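Local coordinates for putative beta-glucosidase (Bifidobacterium adolescentis, PDB 5WAB), which hydrolyses beta-glucosidic bonds as a glycoside hydrolase of family 3 and may also release terminal arabinopyranosyl units from ginsenosides, at residues Cys70-Ala74 with Ala75-Ser79; Ala141-Ser145 with Lys146-Thr150; Trp223-Glu226 with Gly227-Ser231; Gly267-Gln270 with Pro271-Asp275. All coordinates share one frame; numbering follows the deposited sequence.

Contact 1 of 4, residues Cys70-Ala74 with Ala75-Ser79; sequences CFPPA and AGLSS
Pro73 and Leu77 join where an extended run of backbone coils into the short helix 74-77: Pro73, the N-cap, receives the N-H of Leu77 on its carbonyl in a nearly straight bond, Leu77 N to Pro73 O 3.0 Å with 168° at the hydrogen. This helix start is buried in the N-terminal, TIM-barrel-type domain of the family 3 glycosidases. Pro73 O accepts a second N-H, from Gly76 N at 2.9 Å, which comes from above the carbonyl plane and makes a more bent bond. One residue on, Ala74 O is gripped twice by a single residue, with Ser78 N at 2.8 Å and Ser78 OG at 2.9 Å. The hydroxyl lies in the carbonyl plane while the N-H is tilted from it; a chi1 of 59° sets OG between the backbone N and the carbonyl carbon, folded back over the turn. An alanine at Ser78 would keep the backbone bond but is likely to leave Ala74 O without its in-plane donor and the end of the turn less firmly tied. Leu77 points toward the preceding prolines, its chi1 of -165° bringing the branched end beside the Pro72 ring, and both side chains rest on Ala311 of helix 301-313. There Leu77 CD1 comes within 4.3 Å of Pro72 CG, while Leu77 CB lies 4.1 Å from Pro72 O.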
loop_
_atom_site.group_PDB
_atom_site.type_symbol
_atom_site.label_atom_id
_atom_site.label_comp_id
_atom_site.label_asym_id
_atom_site.label_seq_id
_atom_site.Cartn_x
_atom_site.Cartn_y
_atom_site.Cartn_z
ATOM N N CYS A 70 -13.987 -9.500 -5.327
ATOM C CA CYS A 70 -13.484 -8.152 -5.088
ATOM C C CYS A 70 -12.898 -8.125 -3.683
ATOM O O CYS A 70 -13.626 -8.020 -2.694
ATOM C CB CYS A 70 -14.591 -7.120 -5.269
ATOM S SG CYS A 70 -14.069 -5.394 -5.039
ATOM N N PHE A 71 -11.580 -8.229 -3.591
ATOM C CA PHE A 71 -10.925 -8.163 -2.296
ATOM C C PHE A 71 -10.862 -6.718 -1.813
ATOM O O PHE A 71 -11.011 -5.783 -2.605
ATOM C CB PHE A 71 -9.525 -8.762 -2.392
ATOM C CG PHE A 71 -9.524 -10.220 -2.731
ATOM C CD1 PHE A 71 -9.657 -11.176 -1.739
ATOM C CD2 PHE A 71 -9.389 -10.639 -4.043
ATOM C CE1 PHE A 71 -9.662 -12.521 -2.048
ATOM C CE2 PHE A 71 -9.394 -11.981 -4.359
ATOM C CZ PHE A 71 -9.530 -12.924 -3.359
ATOM N N PRO A 72 -10.649 -6.498 -0.518
ATOM C CA PRO A 72 -10.542 -5.126 -0.025
ATOM C C PRO A 72 -9.383 -4.413 -0.690
ATOM O O PRO A 72 -8.290 -4.985 -0.824
ATOM C CB PRO A 72 -10.307 -5.301 1.485
ATOM C CG PRO A 72 -9.844 -6.710 1.648
ATOM C CD PRO A 72 -10.561 -7.476 0.582
ATOM N N PRO A 73 -9.601 -3.186 -1.169
ATOM C CA PRO A 73 -8.489 -2.383 -1.683
ATOM C C PRO A 73 -7.400 -2.209 -0.639
ATOM O O PRO A 73 -7.630 -2.308 0.566
ATOM C CB PRO A 73 -9.149 -1.048 -2.033
ATOM C CG PRO A 73 -10.560 -1.426 -2.366
ATOM C CD PRO A 73 -10.906 -2.554 -1.429
ATOM N N ALA A 74 -6.194 -1.926 -1.131
ATOM C CA ALA A 74 -5.016 -1.922 -0.270
ATOM C C ALA A 74 -5.125 -0.906 0.864
ATOM O O ALA A 74 -4.573 -1.134 1.945
ATOM C CB ALA A 74 -3.766 -1.669 -1.112
ATOM N N ALA A 75 -5.821 0.215 0.646
ATOM C CA ALA A 75 -5.988 1.196 1.718
ATOM C C ALA A 75 -6.651 0.579 2.939
ATOM O O ALA A 75 -6.461 1.062 4.062
ATOM C CB ALA A 75 -6.800 2.394 1.232
ATOM N N GLY A 76 -7.454 -0.459 2.735
ATOM C CA GLY A 76 -8.029 -1.212 3.829
ATOM C C GLY A 76 -7.133 -2.353 4.259
ATOM O O GLY A 76 -6.828 -2.493 5.447
ATOM N N LEU A 77 -6.688 -3.167 3.297
ATOM C CA LEU A 77 -5.914 -4.359 3.631
ATOM C C LEU A 77 -4.593 -4.019 4.304
ATOM O O LEU A 77 -4.069 -4.836 5.068
ATOM C CB LEU A 77 -5.660 -5.197 2.372
ATOM C CG LEU A 77 -5.178 -6.632 2.608
ATOM C CD1 LEU A 77 -6.107 -7.339 3.586
ATOM C CD2 LEU A 77 -5.116 -7.404 1.307
ATOM N N SER A 78 -4.065 -2.819 4.074
ATOM C CA SER A 78 -2.850 -2.391 4.751
ATOM C C SER A 78 -3.033 -2.236 6.251
ATOM O O SER A 78 -2.034 -2.130 6.968
ATOM C CB SER A 78 -2.364 -1.073 4.160
ATOM O OG SER A 78 -3.350 -0.061 4.289
ATOM N N SER A 79 -4.269 -2.207 6.741
ATOM C CA SER A 79 -4.504 -2.160 8.177
ATOM C C SER A 79 -4.204 -3.484 8.865
ATOM O O SER A 79 -4.105 -3.513 10.095
ATOM C CB SER A 79 -5.952 -1.747 8.447
ATOM O OG SER A 79 -6.279 -0.553 7.752
#

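Contact 2 of 4, residues Ala141-Ser145 with Lys146-Thr150; sequences AGVQS and KGVGT
Val143 and Thr150 make the dense side of this contact, with Thr150 CG2 lying 3.5 Å from Val143 CB and also against Val143 CG1. That CG1, carried anti to the backbone N (chi1 172°), lies against the returning chain, 3.4 Å from Val148 O and 3.8 Å from Val148 CB. Val148 O also takes a CA-H...O contact from Gln144 CA at 3.1 Å. Between these apolar groups the chain reverses by a type I turn, Gln144 to Gly147, and a Schellman motif closes helix 129-144 before strand 149-155, the helix-to-strand turn of a beta/alpha unit in the barrel-type domain. Gly147, with positive phi, sends its N-H to Gln144 O (N to O 3.0 Å) from above the carbonyl plane, and Lys146 N reaches Val143 O at the same distance. The Gln144 and Thr150 side chains cross at about a right angle: Thr150 OG1 gives Gln144 OE1 only a weak bond, while Trp194 N and Gln192 O hold the amide's oxygen and nitrogen. The outer side is looser. Ser145 is exposed, its OG turned back onto Gly142 O at 2.6 Å, and the Lys146 chain bends at chi2 and leads away to a salt bridge between its NZ and Glu95.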
loop_
_atom_site.group_PDB
_atom_site.type_symbol
_atom_site.label_atom_id
_atom_site.label_comp_id
_atom_site.label_asym_id
_atom_site.label_seq_id
_atom_site.Cartn_x
_atom_site.Cartn_y
_atom_site.Cartn_z
ATOM N N ALA A 141 4.324 -12.691 -4.057
ATOM C CA ALA A 141 4.676 -14.073 -3.737
ATOM C C ALA A 141 3.459 -14.986 -3.812
ATOM O O ALA A 141 3.562 -16.137 -4.252
ATOM C CB ALA A 141 5.316 -14.150 -2.354
ATOM N N GLY A 142 2.299 -14.490 -3.385
ATOM C CA GLY A 142 1.107 -15.316 -3.393
ATOM C C GLY A 142 0.633 -15.652 -4.794
ATOM O O GLY A 142 0.371 -16.815 -5.105
ATOM N N VAL A 143 0.498 -14.636 -5.652
ATOM C CA VAL A 143 0.002 -14.874 -7.007
ATOM C C VAL A 143 0.965 -15.773 -7.774
ATOM O O VAL A 143 0.563 -16.779 -8.373
ATOM C CB VAL A 143 -0.218 -13.542 -7.743
ATOM C CG1 VAL A 143 -0.545 -13.787 -9.215
ATOM C CG2 VAL A 143 -1.309 -12.724 -7.083
ATOM N N GLN A 144 2.255 -15.438 -7.744
ATOM C CA GLN A 144 3.223 -16.171 -8.541
ATOM C C GLN A 144 3.485 -17.571 -7.991
ATOM O O GLN A 144 3.989 -18.430 -8.727
ATOM C CB GLN A 144 4.517 -15.355 -8.644
ATOM C CG GLN A 144 4.310 -13.990 -9.327
ATOM C CD GLN A 144 5.610 -13.257 -9.645
ATOM O OE1 GLN A 144 5.607 -12.232 -10.331
ATOM N NE2 GLN A 144 6.724 -13.788 -9.159
ATOM N N SER A 145 3.113 -17.838 -6.734
ATOM C CA SER A 145 3.213 -19.199 -6.221
ATOM C C SER A 145 2.277 -20.148 -6.952
ATOM O O SER A 145 2.444 -21.366 -6.849
ATOM C CB SER A 145 2.917 -19.243 -4.718
ATOM O OG SER A 145 1.544 -19.018 -4.447
ATOM N N LYS A 146 1.297 -19.617 -7.678
ATOM C CA LYS A 146 0.386 -20.418 -8.482
ATOM C C LYS A 146 0.765 -20.428 -9.955
ATOM O O LYS A 146 0.044 -21.024 -10.762
ATOM C CB LYS A 146 -1.041 -19.897 -8.331
ATOM C CG LYS A 146 -1.554 -19.923 -6.912
ATOM C CD LYS A 146 -1.762 -21.343 -6.427
ATOM C CE LYS A 146 -2.375 -21.353 -5.040
ATOM N NZ LYS A 146 -2.808 -22.726 -4.652
ATOM N N GLY A 147 1.874 -19.785 -10.318
ATOM C CA GLY A 147 2.331 -19.741 -11.687
ATOM C C GLY A 147 1.829 -18.577 -12.508
ATOM O O GLY A 147 1.998 -18.595 -13.732
ATOM N N VAL A 148 1.222 -17.565 -11.883
ATOM C CA VAL A 148 0.664 -16.406 -12.581
ATOM C C VAL A 148 1.503 -15.179 -12.249
ATOM O O VAL A 148 1.941 -15.011 -11.108
ATOM C CB VAL A 148 -0.809 -16.175 -12.194
ATOM C CG1 VAL A 148 -1.390 -15.013 -12.973
ATOM C CG2 VAL A 148 -1.620 -17.436 -12.417
ATOM N N GLY A 149 1.739 -14.329 -13.250
ATOM C CA GLY A 149 2.563 -13.160 -13.032
ATOM C C GLY A 149 1.809 -11.999 -12.404
ATOM O O GLY A 149 0.590 -11.882 -12.505
ATOM N N THR A 150 2.563 -11.128 -11.742
ATOM C CA THR A 150 2.068 -9.866 -11.200
ATOM C C THR A 150 2.769 -8.715 -11.905
ATOM O O THR A 150 3.627 -8.915 -12.765
ATOM C CB THR A 150 2.294 -9.759 -9.688
ATOM O OG1 THR A 150 3.698 -9.700 -9.415
ATOM C CG2 THR A 150 1.694 -10.936 -8.970
#

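Contact 3 of 4, residues Trp223-Glu226 with Gly227-Ser231; sequences WGYE and GIVMS
Tyr225 lays its ring along the backbone of Gly227 and ends with its hydroxyl on Ile228, at the entry from helix 212-222 into the barrel strand 228-230. CB points toward this strand, and with CG anti to the backbone N (chi1 177°) the ring extends over the chain that follows. Gly227 N sits above the ring centre, 3.4 Å from the plane, with CG, CD1, CD2 and CE1 spread round it. Farther out the backbone stays on this face: Gly227 CA makes a CH-pi contact 3.8 Å from the Tyr225 centroid and 29° off the normal. CE2 lies 3.2 Å from Gly227 C on one hand and 4.0 Å from Val229 CG2 on the other, the methyl approaching obliquely. CZ is over Gly227 CA, and at the edge OH bonds to Ile228 O, though the length of 2.5 Å is very short and doubtful at this resolution; Pro193 O is a further partner of the hydroxyl. On the Gly227 side of the ring a water bridges Tyr225 O (3.0 Å) and Gly227 O. A phenylalanine at Tyr225 could keep the ring over Gly227, but would probably leave Ile228 O and Pro193 O without the one hydroxyl proton they compete for. Leu219, Val188 and Ile196 pack round the same side chain. Gly227, with no side chain, lets the ring lie directly on the backbone, with dispersion across the face and polar bonding confined to the phenolic end.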
loop_
_atom_site.group_PDB
_atom_site.type_symbol
_atom_site.label_atom_id
_atom_site.label_comp_id
_atom_site.label_asym_id
_atom_site.label_seq_id
_atom_site.Cartn_x
_atom_site.Cartn_y
_atom_site.Cartn_z
ATOM N N TRP A 223 19.790 -3.817 -8.028
ATOM C CA TRP A 223 18.866 -4.647 -7.262
ATOM C C TRP A 223 18.762 -6.085 -7.768
ATOM O O TRP A 223 18.274 -6.950 -7.031
ATOM C CB TRP A 223 17.465 -4.027 -7.265
ATOM C CG TRP A 223 17.351 -2.688 -6.595
ATOM C CD1 TRP A 223 18.313 -2.041 -5.873
ATOM C CD2 TRP A 223 16.197 -1.836 -6.579
ATOM N NE1 TRP A 223 17.828 -0.839 -5.407
ATOM C CE2 TRP A 223 16.531 -0.692 -5.827
ATOM C CE3 TRP A 223 14.913 -1.931 -7.125
ATOM C CZ2 TRP A 223 15.627 0.355 -5.616
ATOM C CZ3 TRP A 223 14.016 -0.890 -6.911
ATOM C CH2 TRP A 223 14.380 0.237 -6.167
ATOM N N GLY A 224 19.194 -6.369 -8.997
ATOM C CA GLY A 224 19.070 -7.714 -9.527
ATOM C C GLY A 224 17.683 -8.110 -9.987
ATOM O O GLY A 224 17.312 -9.281 -9.878
ATOM N N TYR A 225 16.898 -7.164 -10.495
ATOM C CA TYR A 225 15.580 -7.491 -11.022
ATOM C C TYR A 225 15.721 -8.367 -12.262
ATOM O O TYR A 225 16.440 -8.022 -13.205
ATOM C CB TYR A 225 14.813 -6.215 -11.357
ATOM C CG TYR A 225 13.458 -6.455 -11.984
ATOM C CD1 TYR A 225 12.476 -7.175 -11.313
ATOM C CD2 TYR A 225 13.155 -5.952 -13.240
ATOM C CE1 TYR A 225 11.244 -7.394 -11.882
ATOM C CE2 TYR A 225 11.923 -6.158 -13.812
ATOM C CZ TYR A 225 10.972 -6.882 -13.131
ATOM O OH TYR A 225 9.741 -7.092 -13.704
ATOM N N GLU A 226 15.032 -9.504 -12.260
ATOM C CA GLU A 226 15.159 -10.478 -13.333
ATOM C C GLU A 226 14.005 -10.433 -14.325
ATOM O O GLU A 226 14.044 -11.142 -15.336
ATOM C CB GLU A 226 15.259 -11.884 -12.736
ATOM C CG GLU A 226 16.429 -12.083 -11.794
ATOM C CD GLU A 226 16.394 -13.439 -11.110
ATOM O OE1 GLU A 226 15.305 -14.055 -11.048
ATOM O OE2 GLU A 226 17.457 -13.888 -10.633
ATOM N N GLY A 227 12.997 -9.609 -14.076
ATOM C CA GLY A 227 11.768 -9.631 -14.831
ATOM C C GLY A 227 11.702 -8.595 -15.926
ATOM O O GLY A 227 12.719 -8.079 -16.394
ATOM N N ILE A 228 10.475 -8.255 -16.298
ATOM C CA ILE A 228 10.169 -7.374 -17.417
ATOM C C ILE A 228 9.630 -6.052 -16.891
ATOM O O ILE A 228 9.032 -5.990 -15.810
ATOM C CB ILE A 228 9.129 -8.076 -18.320
ATOM C CG1 ILE A 228 9.780 -9.228 -19.067
ATOM C CG2 ILE A 228 8.417 -7.111 -19.245
ATOM C CD1 ILE A 228 11.182 -8.929 -19.467
ATOM N N VAL A 229 9.842 -4.988 -17.665
ATOM C CA VAL A 229 9.261 -3.680 -17.391
ATOM C C VAL A 229 8.310 -3.346 -18.529
ATOM O O VAL A 229 8.683 -3.435 -19.706
ATOM C CB VAL A 229 10.329 -2.581 -17.239
ATOM C CG1 VAL A 229 9.669 -1.270 -16.860
ATOM C CG2 VAL A 229 11.378 -2.988 -16.220
ATOM N N MET A 230 7.084 -2.984 -18.184
ATOM C CA MET A 230 6.122 -2.497 -19.154
ATOM C C MET A 230 5.724 -1.076 -18.797
ATOM O O MET A 230 5.836 -0.645 -17.648
ATOM C CB MET A 230 4.876 -3.387 -19.202
ATOM C CG MET A 230 4.116 -3.442 -17.890
ATOM S SD MET A 230 2.737 -4.584 -17.996
ATOM C CE MET A 230 1.850 -3.830 -19.320
ATOM N N SER A 231 5.227 -0.360 -19.789
ATOM C CA SER A 231 4.777 0.999 -19.575
ATOM C C SER A 231 3.336 1.000 -19.083
ATOM O O SER A 231 2.569 0.063 -19.320
ATOM C CB SER A 231 4.864 1.803 -20.867
ATOM O OG SER A 231 3.855 1.362 -21.761
HETATM O O HOH W 1 15.204 -7.751 -15.961
#

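Contact 4 of 4, residues Gly267-Gln270 with Pro271-Asp275; sequences GRIQ and PEQLD
Ile269 takes a chi1 of -60°, which leaves its CG2 anti to the backbone N and facing the first turn of helix 271-292, while the extended psi of Gln270 (139°) turns that residue's carbonyl in over the same turn. CG2 of Ile269 meets Leu274 at both backbone and side chain, 4.0 Å from Leu274 N and 4.1 Å from Leu274 CB, the two side chains crossing obliquely. Gln270 holds the N-cap position, and its carbonyl takes the first i+4 bond of the helix, from Leu274 N at 3.2 Å, nearly along the C=O axis, together with a weak, bent bond from Gln273 N at 2.9 Å. Pro271 suits the first helical position because no N-H is needed there. Asp275 N then carries the pattern on to Pro271 O at 3.1 Å. On the exposed flank Glu272 bends back at chi2, and its OE1 comes to 3.6 Å from Gln270 CB. Gln273 leads its amide away instead, NE2 bonding Leu243 O. Ile269 fits against Val240, Leu243 and Asn244 of helix 239-245 and against Ala263 of helix 257-265, and Leu274 touches Ile260 of that second helix, so the turn closes the corner where three helices converge.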
loop_
_atom_site.group_PDB
_atom_site.type_symbol
_atom_site.label_atom_id
_atom_site.label_comp_id
_atom_site.label_asym_id
_atom_site.label_seq_id
_atom_site.Cartn_x
_atom_site.Cartn_y
_atom_site.Cartn_z
ATOM N N GLY A 267 21.727 1.234 -36.148
ATOM C CA GLY A 267 22.617 1.448 -35.025
ATOM C C GLY A 267 22.093 2.282 -33.878
ATOM O O GLY A 267 22.877 2.627 -32.990
ATOM N N ARG A 268 20.802 2.612 -33.851
ATOM C CA ARG A 268 20.251 3.305 -32.689
ATOM C C ARG A 268 19.917 2.354 -31.549
ATOM O O ARG A 268 19.831 2.794 -30.399
ATOM C CB ARG A 268 19.009 4.099 -33.074
ATOM C CG ARG A 268 19.315 5.393 -33.791
ATOM C CD ARG A 268 18.032 6.059 -34.215
ATOM N NE ARG A 268 17.387 5.319 -35.294
ATOM C CZ ARG A 268 16.089 5.383 -35.555
ATOM N NH1 ARG A 268 15.302 6.137 -34.805
ATOM N NH2 ARG A 268 15.575 4.682 -36.553
ATOM N N ILE A 269 19.721 1.072 -31.846
ATOM C CA ILE A 269 19.529 0.035 -30.842
ATOM C C ILE A 269 20.581 -1.034 -31.092
ATOM O O ILE A 269 20.661 -1.581 -32.199
ATOM C CB ILE A 269 18.119 -0.570 -30.907
ATOM C CG1 ILE A 269 17.053 0.500 -30.667
ATOM C CG2 ILE A 269 17.976 -1.693 -29.896
ATOM C CD1 ILE A 269 15.652 -0.009 -30.832
ATOM N N GLN A 270 21.399 -1.315 -30.078
ATOM C CA GLN A 270 22.353 -2.410 -30.191
ATOM C C GLN A 270 21.605 -3.734 -30.306
ATOM O O GLN A 270 20.586 -3.933 -29.630
ATOM C CB GLN A 270 23.310 -2.447 -28.997
ATOM C CG GLN A 270 24.107 -1.175 -28.780
ATOM C CD GLN A 270 25.080 -0.889 -29.908
ATOM O OE1 GLN A 270 25.917 -1.727 -30.244
ATOM N NE2 GLN A 270 24.968 0.293 -30.506
ATOM N N PRO A 271 22.062 -4.644 -31.171
ATOM C CA PRO A 271 21.408 -5.960 -31.281
ATOM C C PRO A 271 21.312 -6.697 -29.966
ATOM O O PRO A 271 20.349 -7.441 -29.747
ATOM C CB PRO A 271 22.305 -6.704 -32.281
ATOM C CG PRO A 271 22.897 -5.618 -33.115
ATOM C CD PRO A 271 23.118 -4.459 -32.179
ATOM N N GLU A 272 22.286 -6.509 -29.075
ATOM C CA GLU A 272 22.216 -7.132 -27.759
ATOM C C GLU A 272 21.056 -6.569 -26.942
ATOM O O GLU A 272 20.409 -7.303 -26.186
ATOM C CB GLU A 272 23.537 -6.938 -27.016
ATOM C CG GLU A 272 24.735 -7.631 -27.650
ATOM C CD GLU A 272 25.297 -6.883 -28.852
ATOM O OE1 GLU A 272 24.829 -5.756 -29.133
ATOM O OE2 GLU A 272 26.214 -7.427 -29.514
ATOM N N GLN A 273 20.782 -5.268 -27.077
ATOM C CA GLN A 273 19.718 -4.659 -26.281
ATOM C C GLN A 273 18.343 -5.151 -26.708
ATOM O O GLN A 273 17.503 -5.463 -25.857
ATOM C CB GLN A 273 19.786 -3.133 -26.371
ATOM C CG GLN A 273 18.712 -2.420 -25.560
ATOM C CD GLN A 273 18.834 -2.669 -24.062
ATOM O OE1 GLN A 273 19.868 -3.125 -23.569
ATOM N NE2 GLN A 273 17.775 -2.368 -23.331
ATOM N N LEU A 274 18.093 -5.234 -28.016
ATOM C CA LEU A 274 16.816 -5.771 -28.478
ATOM C C LEU A 274 16.669 -7.239 -28.102
ATOM O O LEU A 274 15.581 -7.679 -27.709
ATOM C CB LEU A 274 16.684 -5.595 -29.988
ATOM C CG LEU A 274 15.394 -6.150 -30.598
ATOM C CD1 LEU A 274 14.166 -5.584 -29.909
ATOM C CD2 LEU A 274 15.352 -5.867 -32.084
ATOM N N ASP A 275 17.748 -8.016 -28.227
ATOM C CA ASP A 275 17.697 -9.416 -27.822
ATOM C C ASP A 275 17.374 -9.547 -26.338
ATOM O O ASP A 275 16.538 -10.369 -25.954
ATOM C CB ASP A 275 19.015 -10.111 -28.168
ATOM C CG ASP A 275 19.088 -10.519 -29.633
ATOM O OD1 ASP A 275 18.090 -10.314 -30.352
ATOM O OD2 ASP A 275 20.144 -11.021 -30.074
#

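In the fold
From the N terminus the four contacts follow in series, none nested in or crossing another, all within the barrel-type domain. Contact 1 starts helix 74-77, between strands 41-44 and 102-106 in sequence. Contact 2 closes the turn from helix 129-144 into strand 149-155, and contact 3 that from helix 212-222 into strand 228-230; both feed the same parallel sheet, where strand 195-198 lies between theirs, and their nearest atoms are about 6 Å apart. Gln192 reaches both. Contact 4 joins helix 257-265 to helix 271-292, its centre about 42 Å from that of contact 1 and about 18 Å from that of contact 3.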